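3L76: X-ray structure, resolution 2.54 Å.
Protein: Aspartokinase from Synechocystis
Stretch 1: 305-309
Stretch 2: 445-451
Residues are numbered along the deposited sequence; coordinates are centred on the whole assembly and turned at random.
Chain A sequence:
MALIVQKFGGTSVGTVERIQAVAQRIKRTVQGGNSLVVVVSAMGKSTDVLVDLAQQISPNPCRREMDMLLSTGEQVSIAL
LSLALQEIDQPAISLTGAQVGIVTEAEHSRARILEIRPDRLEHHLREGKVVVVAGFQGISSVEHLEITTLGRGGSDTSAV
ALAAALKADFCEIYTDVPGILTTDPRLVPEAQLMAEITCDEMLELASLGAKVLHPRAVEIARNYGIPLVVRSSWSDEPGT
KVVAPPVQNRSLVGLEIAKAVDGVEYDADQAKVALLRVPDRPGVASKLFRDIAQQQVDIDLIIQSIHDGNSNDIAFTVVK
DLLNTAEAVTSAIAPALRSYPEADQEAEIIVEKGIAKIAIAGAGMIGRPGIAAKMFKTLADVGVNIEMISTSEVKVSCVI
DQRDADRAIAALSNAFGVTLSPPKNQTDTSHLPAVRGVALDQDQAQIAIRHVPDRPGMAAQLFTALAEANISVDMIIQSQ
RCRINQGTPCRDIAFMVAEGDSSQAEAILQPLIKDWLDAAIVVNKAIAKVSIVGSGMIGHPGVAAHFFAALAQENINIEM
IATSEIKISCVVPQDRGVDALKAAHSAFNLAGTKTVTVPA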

# COMPACT_ATOMS: atom_id res chain seq x y z
N SER A 305 28.65 9.03 42.31
CA SER A 305 28.36 10.20 41.48
C SER A 305 29.64 10.97 41.17
O SER A 305 30.74 10.43 41.25
CB SER A 305 27.29 11.09 42.13
OG SER A 305 27.00 12.24 41.35
N ILE A 306 29.49 12.24 40.80
CA ILE A 306 30.62 13.06 40.40
C ILE A 306 31.56 13.40 41.57
O ILE A 306 31.12 13.50 42.73
CB ILE A 306 30.13 14.35 39.70
CG1 ILE A 306 31.30 15.07 39.03
CG2 ILE A 306 29.40 15.27 40.67
CD1 ILE A 306 30.92 16.29 38.28
N HIS A 307 32.84 13.56 41.27
CA HIS A 307 33.85 13.90 42.28
C HIS A 307 33.51 15.21 43.00
O HIS A 307 32.78 16.06 42.48
CB HIS A 307 35.22 14.04 41.63
CG HIS A 307 35.33 15.24 40.75
ND1 HIS A 307 35.86 16.44 41.19
CD2 HIS A 307 34.94 15.45 39.48
CE1 HIS A 307 35.81 17.32 40.21
NE2 HIS A 307 35.24 16.75 39.16
N ASP A 308 34.02 15.34 44.21
CA ASP A 308 33.94 16.58 44.95
C ASP A 308 35.38 16.98 45.28
O ASP A 308 36.04 16.33 46.11
CB ASP A 308 33.09 16.41 46.21
CG ASP A 308 33.05 17.67 47.07
OD1 ASP A 308 33.81 18.63 46.79
OD2 ASP A 308 32.26 17.70 48.04
N GLY A 309 35.88 18.02 44.61
CA GLY A 309 37.28 18.38 44.66
C GLY A 309 38.15 17.23 44.20
O GLY A 309 37.89 16.63 43.15
N ALA A 445 27.74 12.90 26.85
CA ALA A 445 28.34 13.95 27.66
C ALA A 445 27.86 13.89 29.11
O ALA A 445 26.68 13.67 29.38
CB ALA A 445 28.02 15.32 27.06
N GLN A 446 28.77 14.09 30.04
CA GLN A 446 28.38 14.16 31.44
C GLN A 446 27.95 15.56 31.80
O GLN A 446 28.59 16.54 31.43
CB GLN A 446 29.54 13.72 32.33
CG GLN A 446 29.29 13.89 33.81
CD GLN A 446 30.57 13.78 34.61
OE1 GLN A 446 30.77 12.83 35.36
NE2 GLN A 446 31.46 14.74 34.44
N ILE A 447 26.84 15.68 32.50
CA ILE A 447 26.40 16.96 33.01
C ILE A 447 26.00 16.80 34.47
O ILE A 447 25.15 15.99 34.80
CB ILE A 447 25.20 17.53 32.22
CG1 ILE A 447 25.52 17.61 30.74
CG2 ILE A 447 24.82 18.91 32.76
CD1 ILE A 447 24.41 18.20 29.93
N ALA A 448 26.63 17.59 35.33
CA ALA A 448 26.32 17.51 36.74
C ALA A 448 25.74 18.81 37.21
O ALA A 448 26.17 19.89 36.83
CB ALA A 448 27.55 17.16 37.55
N ILE A 449 24.74 18.69 38.06
CA ILE A 449 24.20 19.85 38.70
C ILE A 449 24.53 19.82 40.20
O ILE A 449 24.00 19.03 40.96
CB ILE A 449 22.72 20.10 38.27
CG1 ILE A 449 21.87 20.53 39.43
CG2 ILE A 449 22.14 18.91 37.49
CD1 ILE A 449 22.12 21.95 39.85
N ARG A 450 25.48 20.68 40.59
CA ARG A 450 25.97 20.74 41.97
C ARG A 450 24.93 21.34 42.92
O ARG A 450 24.29 22.33 42.60
CB ARG A 450 27.25 21.60 42.05
CG ARG A 450 28.46 21.13 41.23
CD ARG A 450 29.23 20.05 41.93
NE ARG A 450 30.48 19.75 41.24
CZ ARG A 450 31.27 18.72 41.56
NH1 ARG A 450 30.91 17.91 42.54
NH2 ARG A 450 32.39 18.50 40.90
N HIS A 451 24.77 20.72 44.08
CA HIS A 451 24.01 21.32 45.18
C HIS A 451 22.51 21.44 44.97
O HIS A 451 21.94 22.51 45.19
CB HIS A 451 24.59 22.68 45.56
CG HIS A 451 25.92 22.59 46.23
ND1 HIS A 451 26.30 21.50 46.97
CD2 HIS A 451 26.96 23.45 46.27
CE1 HIS A 451 27.52 21.69 47.44
NE2 HIS A 451 27.94 22.87 47.03

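Residues 305-309 form an irregular segment that packs against the strand 445-451, and the contact buries 253 Å² in all. Ser 305 is buried but makes no contact with the strand; its CA-to-CB bond points sideways.

Ile 306 makes the apolar part of the contact. Its CA-to-CB bond points toward the strand, and its CA lies 7.2 Å from CA of Ala 448. Both chi angles are t, so the side chain is extended. Its CD1 reaches CB of Ala 448 at 3.6 Å. The methyl group of Ala 448 gives the isoleucine an apolar surface while taking up little room. Gln 446 also points toward the segment and packs beside the same CD1. The strand alternates here: Ile 447 and Ile 449 point away and take no part. Ile 306 also meets Arg 450. CG2 of Ile 306 lies over one face of the Arg 450 guanidinium, 3.6 Å from NH1 of Arg 450. This leaves the edge of the group free for polar partners.

His 307 supplies that partner through its backbone. Its carbonyl O accepts two hydrogen bonds from Arg 450, at 2.6 Å from NH1 and 2.9 Å from NH2. The oxygen sits near the guanidinium plane, where both nitrogens can donate to it. Arginine suits this place because it is long and carries several donors. Its CA-to-CB bond points sideways, but the end of the side chain comes nearer. NH2 of Arg 450 also lies over one face of the His 307 ring, 3.7 Å from CE1. The ring is held within its own segment by a hydrogen bond from ND1 of His 307 to O of Gly 309, at 2.8 Å.

Asp 308 adds little; its CA lies 4.1 Å from NH1 of Arg 450. Gly 309 has a positive phi of 58°, which favours glycine.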